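Long-range contacts in cytoplasmic protein (Cryptococcus neoformans var. grubii serotype A, PDB 7LPQ), which probably hydrolyses steryl beta-glucosides as a member of glycosyl hydrolase family 5, and here carries a pyrrolidine-benzoxazine amide in its pocket: residues S46-N51 and D583-E588; G40-G45 and A569-V574; H143-S148 and S268-G273. All coordinates share one frame; numbering follows the deposited sequence.

How the interactions relate
All three contacts touch the ligand YAJ, their centres about 13 to 16 Å apart. Interaction 2 pairs two neighbouring barrel strands and sets Trp571 against the hydroxymethyl carbon of YAJ; the chain running on from each strand supplies interaction 1, which holds the hydroxymethyl-pyrrolidine end, and interaction 3 meets the ligand's amide. Lys48 of interaction 1 ties them together: its NZ forms a salt bridge with Asp145 OD2 of interaction 3 (3.3 Å) and packs 3.5 Å from Trp571 CZ2 of interaction 2. Asp583 OD2 probably hydrogen-bonds Asn572 ND2 (3.1 Å), linking interactions 1 and 2, while Trp571 CH2 lies 3.7 Å from His143 CE1, joining interactions 2 and 3.

Interaction 1. Residues S46-N51 and D583-E588; sequences SAKHPN and DNWNGE. With YAJ (~{N}-[(3~{R},5~{S})-5-(hydroxymethyl)-1-methyl-pyrrolidin-3-yl]-2-(3-oxidanylidene-4~{H}-1,4-benzoxazin-6-yl)ethanamide), chain E.
Lys48 lies across one face of the Trp585 indole, the two side chains crossing at about a right angle. Its CB and CG lead out from the 46-51 loop without touching the ring. With CG anti to the carbonyl carbon (chi1 -78°) and the chain extended beyond it, CD arrives squarely above the five-membered ring, 3.6 Å from the centroid, in a CH-pi contact. CE rises off the ring to pack against His143 NE2 (3.4 Å), and NZ stands over the six-membered ring, 3.3 Å from its centroid and 10° off the normal, a cation-pi contact. The amide ND2 of Asn586 covers the opposite face, and NE1 of Trp585 donates to Gly153 O, so the indole is gripped from both sides and at its rim. NZ also reaches O23 of YAJ in a weak hydrogen bond (2.8 Å), besides its salt bridge to Asp145. Glu588 completes this end of the ligand: OE1 accepts from O23 and OE2 from N02, each at 2.6 Å. A type I' turn from Trp585 to Glu588, closed by Glu588 N to Trp585 O, sets indole and carboxylate side by side. Further back, His49 NE2 comes within 3.3 Å of Asn584 O, but at an angle too poor for a hydrogen bond. Lysine, indole and carboxylate thus form a polar and aromatic wall of the ligand pocket, built by loops after strands 35-43 and 567-570 of a TIM barrel.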
loop_
_atom_site.group_PDB
_atom_site.type_symbol
_atom_site.label_atom_id
_atom_site.label_comp_id
_atom_site.label_asym_id
_atom_site.label_seq_id
_atom_site.Cartn_x
_atom_site.Cartn_y
_atom_site.Cartn_z
ATOM N N SER A 46 8.370 -2.913 7.712
ATOM C CA SER A 46 9.246 -3.861 8.393
ATOM C C SER A 46 8.577 -5.216 8.607
ATOM O O SER A 46 9.279 -6.208 8.835
ATOM C CB SER A 46 9.698 -3.292 9.742
ATOM O OG SER A 46 8.633 -3.298 10.680
ATOM N N ALA A 47 7.243 -5.280 8.534
ATOM C CA ALA A 47 6.516 -6.532 8.709
ATOM C C ALA A 47 6.469 -7.366 7.432
ATOM O O ALA A 47 5.786 -8.398 7.398
ATOM C CB ALA A 47 5.088 -6.260 9.187
ATOM N N LYS A 48 7.170 -6.937 6.381
ATOM C CA LYS A 48 7.166 -7.684 5.136
ATOM C C LYS A 48 8.074 -8.904 5.185
ATOM O O LYS A 48 7.880 -9.839 4.396
ATOM C CB LYS A 48 7.607 -6.778 3.986
ATOM C CG LYS A 48 6.561 -5.813 3.474
ATOM C CD LYS A 48 7.131 -5.027 2.290
ATOM C CE LYS A 48 6.206 -3.899 1.868
ATOM N NZ LYS A 48 6.788 -3.062 0.782
ATOM N N HIS A 49 9.059 -8.912 6.078
ATOM C CA HIS A 49 10.056 -9.967 6.143
ATOM C C HIS A 49 10.300 -10.356 7.590
ATOM O O HIS A 49 10.110 -9.539 8.497
ATOM C CB HIS A 49 11.382 -9.523 5.506
ATOM C CG HIS A 49 11.780 -8.121 5.848
ATOM N ND1 HIS A 49 12.381 -7.787 7.041
ATOM C CD2 HIS A 49 11.676 -6.968 5.143
ATOM C CE1 HIS A 49 12.624 -6.487 7.062
ATOM N NE2 HIS A 49 12.205 -5.967 5.921
ATOM N N PRO A 50 10.734 -11.592 7.834
ATOM C CA PRO A 50 10.976 -12.032 9.213
ATOM C C PRO A 50 12.211 -11.359 9.787
ATOM O O PRO A 50 12.965 -10.684 9.091
ATOM C CB PRO A 50 11.156 -13.550 9.093
ATOM C CG PRO A 50 11.584 -13.780 7.689
ATOM C CD PRO A 50 11.084 -12.626 6.840
ATOM N N ASN A 51 12.392 -11.542 11.095
ATOM C CA ASN A 51 13.548 -10.987 11.784
ATOM C C ASN A 51 14.839 -11.502 11.158
ATOM O O ASN A 51 14.979 -12.696 10.883
ATOM C CB ASN A 51 13.508 -11.357 13.271
ATOM C CG ASN A 51 12.369 -10.681 14.018
ATOM O OD1 ASN A 51 12.407 -9.475 14.270
ATOM N ND2 ASN A 51 11.347 -11.455 14.364
ATOM N N ASP A 583 14.567 1.090 3.945
ATOM C CA ASP A 583 13.546 0.316 4.628
ATOM C C ASP A 583 13.880 -1.171 4.703
ATOM O O ASP A 583 13.044 -1.958 5.175
ATOM C CB ASP A 583 12.201 0.500 3.923
ATOM C CG ASP A 583 11.645 1.916 4.054
ATOM O OD1 ASP A 583 12.099 2.679 4.940
ATOM O OD2 ASP A 583 10.733 2.253 3.270
ATOM N N ASN A 584 15.068 -1.575 4.242
ATOM C CA ASN A 584 15.471 -2.982 4.237
ATOM C C ASN A 584 14.585 -3.822 3.322
ATOM O O ASN A 584 14.326 -4.996 3.595
ATOM C CB ASN A 584 15.473 -3.550 5.659
ATOM C CG ASN A 584 16.361 -2.745 6.600
ATOM O OD1 ASN A 584 17.576 -2.692 6.427
ATOM N ND2 ASN A 584 15.751 -2.101 7.591
ATOM N N TRP A 585 14.128 -3.234 2.220
ATOM C CA TRP A 585 13.256 -3.939 1.283
ATOM C C TRP A 585 13.449 -3.344 -0.114
ATOM O O TRP A 585 12.927 -2.265 -0.414
ATOM C CB TRP A 585 11.802 -3.850 1.729
ATOM C CG TRP A 585 10.884 -4.717 0.939
ATOM C CD1 TRP A 585 10.671 -6.045 1.114
ATOM C CD2 TRP A 585 10.043 -4.312 -0.149
ATOM N NE1 TRP A 585 9.749 -6.504 0.199
ATOM C CE2 TRP A 585 9.350 -5.456 -0.588
ATOM C CE3 TRP A 585 9.812 -3.096 -0.795
ATOM C CZ2 TRP A 585 8.441 -5.417 -1.641
ATOM C CZ3 TRP A 585 8.914 -3.063 -1.844
ATOM C CH2 TRP A 585 8.241 -4.214 -2.255
ATOM N N ASN A 586 14.184 -4.069 -0.955
ATOM C CA ASN A 586 14.310 -3.776 -2.380
ATOM C C ASN A 586 14.834 -2.369 -2.643
ATOM O O ASN A 586 14.567 -1.782 -3.696
ATOM C CB ASN A 586 12.973 -3.997 -3.095
ATOM C CG ASN A 586 12.600 -5.468 -3.182
ATOM O OD1 ASN A 586 13.462 -6.340 -3.083
ATOM N ND2 ASN A 586 11.310 -5.749 -3.362
ATOM N N GLY A 587 15.602 -1.824 -1.702
ATOM C CA GLY A 587 16.162 -0.503 -1.880
ATOM C C GLY A 587 15.187 0.637 -1.714
ATOM O O GLY A 587 15.539 1.784 -2.027
ATOM N N GLU A 588 13.967 0.365 -1.253
ATOM C CA GLU A 588 13.017 1.435 -0.988
ATOM C C GLU A 588 13.381 2.127 0.315
ATOM O O GLU A 588 13.849 1.494 1.263
ATOM C CB GLU A 588 11.596 0.894 -0.914
ATOM C CG GLU A 588 10.905 0.755 -2.246
ATOM C CD GLU A 588 9.407 0.531 -2.101
ATOM O OE1 GLU A 588 8.906 0.566 -0.953
ATOM O OE2 GLU A 588 8.730 0.324 -3.136
HETATM C C10 YAJ E . 0.416 3.133 -6.945
HETATM C C13 YAJ E . 1.690 4.526 -9.044
HETATM C C20 YAJ E . 4.903 -0.213 -3.095
HETATM C C21 YAJ E . 5.288 0.799 -2.102
HETATM C C22 YAJ E . 5.662 0.273 -0.728
HETATM C C01 YAJ E . 6.637 2.784 -2.075
HETATM C C03 YAJ E . 5.887 1.757 -4.102
HETATM C C04 YAJ E . 5.036 0.462 -4.491
HETATM C C06 YAJ E . 3.469 1.042 -6.401
HETATM C C08 YAJ E . 2.087 1.144 -7.077
HETATM C C09 YAJ E . 1.541 2.528 -7.540
HETATM C C11 YAJ E . -0.067 4.390 -7.379
HETATM C C12 YAJ E . 0.551 5.112 -8.431
HETATM C C14 YAJ E . 2.151 3.253 -8.590
HETATM C C16 YAJ E . 1.926 6.516 -10.512
HETATM C C18 YAJ E . 0.916 7.196 -9.716
HETATM N N02 YAJ E . 6.441 1.471 -2.780
HETATM N N05 YAJ E . 3.730 0.597 -5.156
HETATM N N15 YAJ E . 2.319 5.251 -10.128
HETATM O O07 YAJ E . 4.453 1.386 -7.075
HETATM O O17 YAJ E . 2.503 7.118 -11.430
HETATM O O19 YAJ E . 0.076 6.314 -8.853
HETATM O O23 YAJ E . 6.641 -0.752 -0.835
#

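Interaction 2. Residues G40-G45 and A569-V574; sequences GVNLSG and AIWNYV. With YAJ (~{N}-[(3~{R},5~{S})-5-(hydroxymethyl)-1-methyl-pyrrolidin-3-yl]-2-(3-oxidanylidene-4~{H}-1,4-benzoxazin-6-yl)ethanamide), chain E.
Ile570 O is gripped by the residues facing it: Asn42 N donates a nearly straight hydrogen bond (2.8 Å, 167°), Asn42 ND2 adds a weak one at 3.5 Å, and the CA-H of Val41 closes in as well. With Ile570 N bonded to Gly40 O (2.8 Å), this is the parallel ladder between strands 35-43 and 567-570, which as the first and last strands of the TIM barrel close the cylinder. Beyond it the regular pairing gives way, and Tyr573 N reaches Asn42 O by a longer bond of 3.3 Å. The peptide bonds before Ser44 and Asn572 are both cis. Past the first of them, Ser44 OG donates to Tyr573 O (2.7 Å) and also receives Ser46 N. On the side where Val41 and Ile570 project, CG2 of Val41 packs 3.9 Å from CB of Tyr573, while the phenol OH runs on to His87 and Arg90. Asn42 has its amide held by Arg100 at OD1 and by Gly520 O at ND2, which fixes its rotation; its CG meets CE3 of Trp571 at 3.4 Å, with amide and ring planes 51° apart. The Trp571 side chain leaves its backbone with CG trans to N (chi1 -173°), which swings the indole toward the ligand. One face backs onto CB of Asn572; against the other lies the hydroxymethyl carbon of YAJ, C22, modelled 3.1 Å from Trp571 CE2, tighter than ordinary packing and so doubtful in detail.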
loop_
_atom_site.group_PDB
_atom_site.type_symbol
_atom_site.label_atom_id
_atom_site.label_comp_id
_atom_site.label_asym_id
_atom_site.label_seq_id
_atom_site.Cartn_x
_atom_site.Cartn_y
_atom_site.Cartn_z
ATOM N N GLY A 40 -2.795 9.231 8.855
ATOM C CA GLY A 40 -1.757 8.552 9.598
ATOM C C GLY A 40 -0.696 7.921 8.723
ATOM O O GLY A 40 -0.280 8.505 7.708
ATOM N N VAL A 41 -0.248 6.720 9.106
ATOM C CA VAL A 41 0.853 6.054 8.425
ATOM C C VAL A 41 0.562 4.568 8.303
ATOM O O VAL A 41 -0.241 4.003 9.050
ATOM C CB VAL A 41 2.195 6.262 9.164
ATOM C CG1 VAL A 41 2.413 7.739 9.485
ATOM C CG2 VAL A 41 2.219 5.424 10.444
ATOM N N ASN A 42 1.242 3.940 7.346
ATOM C CA ASN A 42 1.305 2.486 7.275
ATOM C C ASN A 42 2.330 1.988 8.285
ATOM O O ASN A 42 3.484 2.425 8.266
ATOM C CB ASN A 42 1.698 2.022 5.872
ATOM C CG ASN A 42 0.532 2.039 4.900
ATOM O OD1 ASN A 42 -0.162 1.042 4.732
ATOM N ND2 ASN A 42 0.328 3.170 4.239
ATOM N N LEU A 43 1.912 1.074 9.166
ATOM C CA LEU A 43 2.778 0.491 10.189
ATOM C C LEU A 43 2.660 -1.024 10.080
ATOM O O LEU A 43 1.673 -1.597 10.559
ATOM C CB LEU A 43 2.366 0.983 11.578
ATOM C CG LEU A 43 3.132 0.402 12.766
ATOM C CD1 LEU A 43 4.447 1.161 12.963
ATOM C CD2 LEU A 43 2.302 0.425 14.041
ATOM N N SER A 44 3.645 -1.690 9.460
ATOM C CA SER A 44 4.816 -1.069 8.854
ATOM C C SER A 44 5.432 -2.004 7.823
ATOM O O SER A 44 5.258 -3.226 7.905
ATOM C CB SER A 44 5.862 -0.728 9.912
ATOM O OG SER A 44 7.170 -0.689 9.359
ATOM N N GLY A 45 6.172 -1.433 6.871
ATOM C CA GLY A 45 6.888 -2.234 5.895
ATOM C C GLY A 45 7.890 -3.194 6.499
ATOM O O GLY A 45 8.220 -4.207 5.875
ATOM N N ALA A 569 -3.097 7.435 4.470
ATOM C CA ALA A 569 -2.091 6.800 5.312
ATOM C C ALA A 569 -0.762 6.873 4.575
ATOM O O ALA A 569 -0.622 6.297 3.492
ATOM C CB ALA A 569 -2.459 5.345 5.618
ATOM N N ILE A 570 0.205 7.583 5.155
ATOM C CA ILE A 570 1.494 7.760 4.500
ATOM C C ILE A 570 2.271 6.450 4.511
ATOM O O ILE A 570 2.279 5.720 5.506
ATOM C CB ILE A 570 2.299 8.877 5.193
ATOM C CG1 ILE A 570 1.612 10.228 5.012
ATOM C CG2 ILE A 570 3.727 8.915 4.649
ATOM C CD1 ILE A 570 1.938 11.217 6.112
ATOM N N TRP A 571 2.926 6.142 3.397
ATOM C CA TRP A 571 3.899 5.058 3.335
ATOM C C TRP A 571 5.304 5.646 3.456
ATOM O O TRP A 571 5.724 6.418 2.582
ATOM C CB TRP A 571 3.759 4.271 2.019
ATOM C CG TRP A 571 4.637 3.077 2.025
ATOM C CD1 TRP A 571 5.962 3.047 1.743
ATOM C CD2 TRP A 571 4.274 1.739 2.400
ATOM N NE1 TRP A 571 6.459 1.778 1.929
ATOM C CE2 TRP A 571 5.441 0.954 2.319
ATOM C CE3 TRP A 571 3.081 1.135 2.803
ATOM C CZ2 TRP A 571 5.446 -0.410 2.590
ATOM C CZ3 TRP A 571 3.087 -0.225 3.086
ATOM C CH2 TRP A 571 4.263 -0.980 2.978
ATOM N N ASN A 572 6.025 5.309 4.533
ATOM C CA ASN A 572 5.578 4.445 5.633
ATOM C C ASN A 572 6.403 4.798 6.878
ATOM O O ASN A 572 7.090 5.819 6.898
ATOM C CB ASN A 572 5.718 2.963 5.260
ATOM C CG ASN A 572 7.160 2.535 5.051
ATOM O OD1 ASN A 572 7.668 1.724 5.809
ATOM N ND2 ASN A 572 7.804 3.045 3.995
ATOM N N TYR A 573 6.334 3.962 7.912
ATOM C CA TYR A 573 7.039 4.202 9.172
ATOM C C TYR A 573 7.773 2.929 9.565
ATOM O O TYR A 573 7.136 1.934 9.935
ATOM C CB TYR A 573 6.068 4.634 10.275
ATOM C CG TYR A 573 6.742 5.096 11.557
ATOM C CD1 TYR A 573 7.174 6.412 11.706
ATOM C CD2 TYR A 573 6.945 4.217 12.615
ATOM C CE1 TYR A 573 7.787 6.829 12.872
ATOM C CE2 TYR A 573 7.554 4.628 13.782
ATOM C CZ TYR A 573 7.972 5.930 13.908
ATOM O OH TYR A 573 8.584 6.337 15.076
ATOM N N VAL A 574 9.099 2.961 9.489
ATOM C CA VAL A 574 9.940 1.788 9.690
ATOM C C VAL A 574 10.868 2.055 10.861
ATOM O O VAL A 574 11.871 2.755 10.724
ATOM C CB VAL A 574 10.753 1.455 8.427
ATOM C CG1 VAL A 574 11.565 0.190 8.636
ATOM C CG2 VAL A 574 9.845 1.309 7.260
HETATM C C10 YAJ E . 0.416 3.133 -6.945
HETATM C C13 YAJ E . 1.690 4.526 -9.044
HETATM C C20 YAJ E . 4.903 -0.213 -3.095
HETATM C C21 YAJ E . 5.288 0.799 -2.102
HETATM C C22 YAJ E . 5.662 0.273 -0.728
HETATM C C01 YAJ E . 6.637 2.784 -2.075
HETATM C C03 YAJ E . 5.887 1.757 -4.102
HETATM C C04 YAJ E . 5.036 0.462 -4.491
HETATM C C06 YAJ E . 3.469 1.042 -6.401
HETATM C C08 YAJ E . 2.087 1.144 -7.077
HETATM C C09 YAJ E . 1.541 2.528 -7.540
HETATM C C11 YAJ E . -0.067 4.390 -7.379
HETATM C C12 YAJ E . 0.551 5.112 -8.431
HETATM C C14 YAJ E . 2.151 3.253 -8.590
HETATM C C16 YAJ E . 1.926 6.516 -10.512
HETATM C C18 YAJ E . 0.916 7.196 -9.716
HETATM N N02 YAJ E . 6.441 1.471 -2.780
HETATM N N05 YAJ E . 3.730 0.597 -5.156
HETATM N N15 YAJ E . 2.319 5.251 -10.128
HETATM O O07 YAJ E . 4.453 1.386 -7.075
HETATM O O17 YAJ E . 2.503 7.118 -11.430
HETATM O O19 YAJ E . 0.076 6.314 -8.853
HETATM O O23 YAJ E . 6.641 -0.752 -0.835
#

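Interaction 3. Residues H143-S148 and S268-G273; sequences HQDVWS and SINEPG. With YAJ (~{N}-[(3~{R},5~{S})-5-(hydroxymethyl)-1-methyl-pyrrolidin-3-yl]-2-(3-oxidanylidene-4~{H}-1,4-benzoxazin-6-yl)ethanamide), chain E.
Asn270 places its CG opposite the backbone N (chi1 -176°), while Gln144 starts between its backbone N and carbonyl carbon (chi1 70°) and bends again at chi2 (83°), so that two amides reach across to each other's backbone. Asn270 ND2 donates to Gln144 O at 3.1 Å, in the carbonyl plane; Gln144 NE2 returns a bond to Asn270 O at 2.9 Å. The Asn270 amide also stacks, nearly parallel, over one face of the His143 imidazole, with ND2 3.4 Å from CE1. Arg100 holds Asn270 OD1 and Asp141 holds His143 ND1, so both stacked groups are fixed in rotation. Next in the chain, Glu271 OE2 accepts N05 of YAJ (3.2 Å) and is also hydrogen-bonded by His452. The Asn-Glu-Pro sequence after the fourth barrel strand is the family 5 signature whose glutamate serves as general acid/base, a role Glu271 probably shares. Asp145, its OD2 hydrogen-bonded to Ser154 OG, faces it, and one water donates to both carboxylates, to Asp145 OD1 at 2.7 Å and to Glu271 OE1 at 2.6 Å. The paired amides hold the backbone before Glu271 and so probably help position its carboxylate; as in relatives, Asn270 may also face the substrate.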
loop_
_atom_site.group_PDB
_atom_site.type_symbol
_atom_site.label_atom_id
_atom_site.label_comp_id
_atom_site.label_asym_id
_atom_site.label_seq_id
_atom_site.Cartn_x
_atom_site.Cartn_y
_atom_site.Cartn_z
ATOM N N HIS A 143 -1.022 -7.876 3.079
ATOM C CA HIS A 143 -0.037 -7.237 2.226
ATOM C C HIS A 143 0.783 -8.247 1.435
ATOM O O HIS A 143 1.168 -9.300 1.951
ATOM C CB HIS A 143 0.914 -6.360 3.055
ATOM C CG HIS A 143 1.622 -5.323 2.242
ATOM N ND1 HIS A 143 1.175 -4.022 2.147
ATOM C CD2 HIS A 143 2.728 -5.398 1.466
ATOM C CE1 HIS A 143 1.977 -3.341 1.350
ATOM N NE2 HIS A 143 2.926 -4.154 0.920
ATOM N N GLN A 144 1.063 -7.895 0.185
ATOM C CA GLN A 144 1.975 -8.649 -0.662
ATOM C C GLN A 144 2.602 -7.697 -1.668
ATOM O O GLN A 144 2.097 -6.596 -1.906
ATOM C CB GLN A 144 1.263 -9.791 -1.398
ATOM C CG GLN A 144 0.298 -9.341 -2.474
ATOM C CD GLN A 144 0.997 -9.044 -3.800
ATOM O OE1 GLN A 144 2.027 -9.645 -4.128
ATOM N NE2 GLN A 144 0.432 -8.116 -4.567
ATOM N N ASP A 145 3.722 -8.134 -2.244
ATOM C CA ASP A 145 4.381 -7.447 -3.343
ATOM C C ASP A 145 4.906 -8.510 -4.296
ATOM O O ASP A 145 5.596 -9.440 -3.862
ATOM C CB ASP A 145 5.534 -6.562 -2.861
ATOM C CG ASP A 145 5.057 -5.375 -2.064
ATOM O OD1 ASP A 145 4.593 -4.386 -2.679
ATOM O OD2 ASP A 145 5.152 -5.427 -0.825
ATOM N N VAL A 146 4.591 -8.360 -5.589
ATOM C CA VAL A 146 4.932 -9.339 -6.621
ATOM C C VAL A 146 4.813 -10.743 -6.044
ATOM O O VAL A 146 5.747 -11.548 -6.121
ATOM C CB VAL A 146 6.333 -9.070 -7.199
ATOM C CG1 VAL A 146 6.305 -7.780 -8.025
ATOM C CG2 VAL A 146 7.382 -8.973 -6.116
ATOM N N TRP A 147 3.663 -11.011 -5.424
ATOM C CA TRP A 147 3.249 -12.300 -4.889
ATOM C C TRP A 147 3.921 -12.691 -3.576
ATOM O O TRP A 147 3.227 -13.061 -2.614
ATOM C CB TRP A 147 3.487 -13.430 -5.893
ATOM C CG TRP A 147 3.009 -14.738 -5.334
ATOM C CD1 TRP A 147 3.774 -15.769 -4.883
ATOM C CD2 TRP A 147 1.642 -15.134 -5.133
ATOM N NE1 TRP A 147 2.972 -16.789 -4.419
ATOM C CE2 TRP A 147 1.660 -16.422 -4.563
ATOM C CE3 TRP A 147 0.412 -14.524 -5.383
ATOM C CZ2 TRP A 147 0.495 -17.115 -4.246
ATOM C CZ3 TRP A 147 -0.747 -15.212 -5.068
ATOM C CH2 TRP A 147 -0.698 -16.496 -4.506
ATOM N N SER A 148 5.251 -12.644 -3.519
ATOM C CA SER A 148 5.929 -13.092 -2.313
ATOM C C SER A 148 7.363 -12.588 -2.279
ATOM O O SER A 148 7.911 -12.137 -3.281
ATOM C CB SER A 148 5.914 -14.625 -2.223
ATOM O OG SER A 148 6.764 -15.191 -3.214
ATOM N N SER A 268 -8.714 -4.910 1.125
ATOM C CA SER A 268 -8.610 -6.055 0.236
ATOM C C SER A 268 -7.137 -6.369 -0.021
ATOM O O SER A 268 -6.233 -5.628 0.388
ATOM C CB SER A 268 -9.363 -5.798 -1.071
ATOM O OG SER A 268 -8.997 -4.573 -1.682
ATOM N N ILE A 269 -6.896 -7.491 -0.698
ATOM C CA ILE A 269 -5.529 -7.912 -0.982
ATOM C C ILE A 269 -4.768 -6.768 -1.657
ATOM O O ILE A 269 -5.283 -6.085 -2.548
ATOM C CB ILE A 269 -5.532 -9.188 -1.846
ATOM C CG1 ILE A 269 -4.126 -9.780 -1.928
ATOM C CG2 ILE A 269 -6.064 -8.895 -3.239
ATOM C CD1 ILE A 269 -4.034 -11.042 -2.774
ATOM N N ASN A 270 -3.522 -6.569 -1.227
ATOM C CA ASN A 270 -2.757 -5.393 -1.606
ATOM C C ASN A 270 -2.239 -5.498 -3.034
ATOM O O ASN A 270 -1.658 -6.520 -3.415
ATOM C CB ASN A 270 -1.580 -5.212 -0.646
ATOM C CG ASN A 270 -0.801 -3.954 -0.920
ATOM O OD1 ASN A 270 -1.252 -2.851 -0.592
ATOM N ND2 ASN A 270 0.378 -4.105 -1.521
ATOM N N GLU A 271 -2.437 -4.420 -3.812
ATOM C CA GLU A 271 -1.927 -4.279 -5.173
ATOM C C GLU A 271 -1.867 -5.620 -5.902
ATOM O O GLU A 271 -0.780 -6.085 -6.269
ATOM C CB GLU A 271 -0.539 -3.623 -5.142
ATOM C CG GLU A 271 -0.494 -2.314 -4.350
ATOM C CD GLU A 271 0.747 -1.454 -4.638
ATOM O OE1 GLU A 271 1.714 -1.970 -5.231
ATOM O OE2 GLU A 271 0.752 -0.264 -4.255
ATOM N N PRO A 272 -3.009 -6.257 -6.151
ATOM C CA PRO A 272 -2.983 -7.598 -6.754
ATOM C C PRO A 272 -2.422 -7.577 -8.165
ATOM O O PRO A 272 -2.702 -6.674 -8.957
ATOM C CB PRO A 272 -4.458 -8.019 -6.753
ATOM C CG PRO A 272 -5.216 -6.717 -6.805
ATOM C CD PRO A 272 -4.384 -5.738 -5.996
ATOM N N GLY A 273 -1.618 -8.589 -8.475
ATOM C CA GLY A 273 -1.094 -8.721 -9.818
ATOM C C GLY A 273 -2.130 -9.271 -10.783
ATOM O O GLY A 273 -3.023 -10.035 -10.417
HETATM C C10 YAJ E . 0.416 3.133 -6.945
HETATM C C13 YAJ E . 1.690 4.526 -9.044
HETATM C C20 YAJ E . 4.903 -0.213 -3.095
HETATM C C21 YAJ E . 5.288 0.799 -2.102
HETATM C C22 YAJ E . 5.662 0.273 -0.728
HETATM C C01 YAJ E . 6.637 2.784 -2.075
HETATM C C03 YAJ E . 5.887 1.757 -4.102
HETATM C C04 YAJ E . 5.036 0.462 -4.491
HETATM C C06 YAJ E . 3.469 1.042 -6.401
HETATM C C08 YAJ E . 2.087 1.144 -7.077
HETATM C C09 YAJ E . 1.541 2.528 -7.540
HETATM C C11 YAJ E . -0.067 4.390 -7.379
HETATM C C12 YAJ E . 0.551 5.112 -8.431
HETATM C C14 YAJ E . 2.151 3.253 -8.590
HETATM C C16 YAJ E . 1.926 6.516 -10.512
HETATM C C18 YAJ E . 0.916 7.196 -9.716
HETATM N N02 YAJ E . 6.441 1.471 -2.780
HETATM N N05 YAJ E . 3.730 0.597 -5.156
HETATM N N15 YAJ E . 2.319 5.251 -10.128
HETATM O O07 YAJ E . 4.453 1.386 -7.075
HETATM O O17 YAJ E . 2.503 7.118 -11.430
HETATM O O19 YAJ E . 0.076 6.314 -8.853
HETATM O O23 YAJ E . 6.641 -0.752 -0.835
HETATM O O HOH W 1 3.116 -4.137 -4.904
#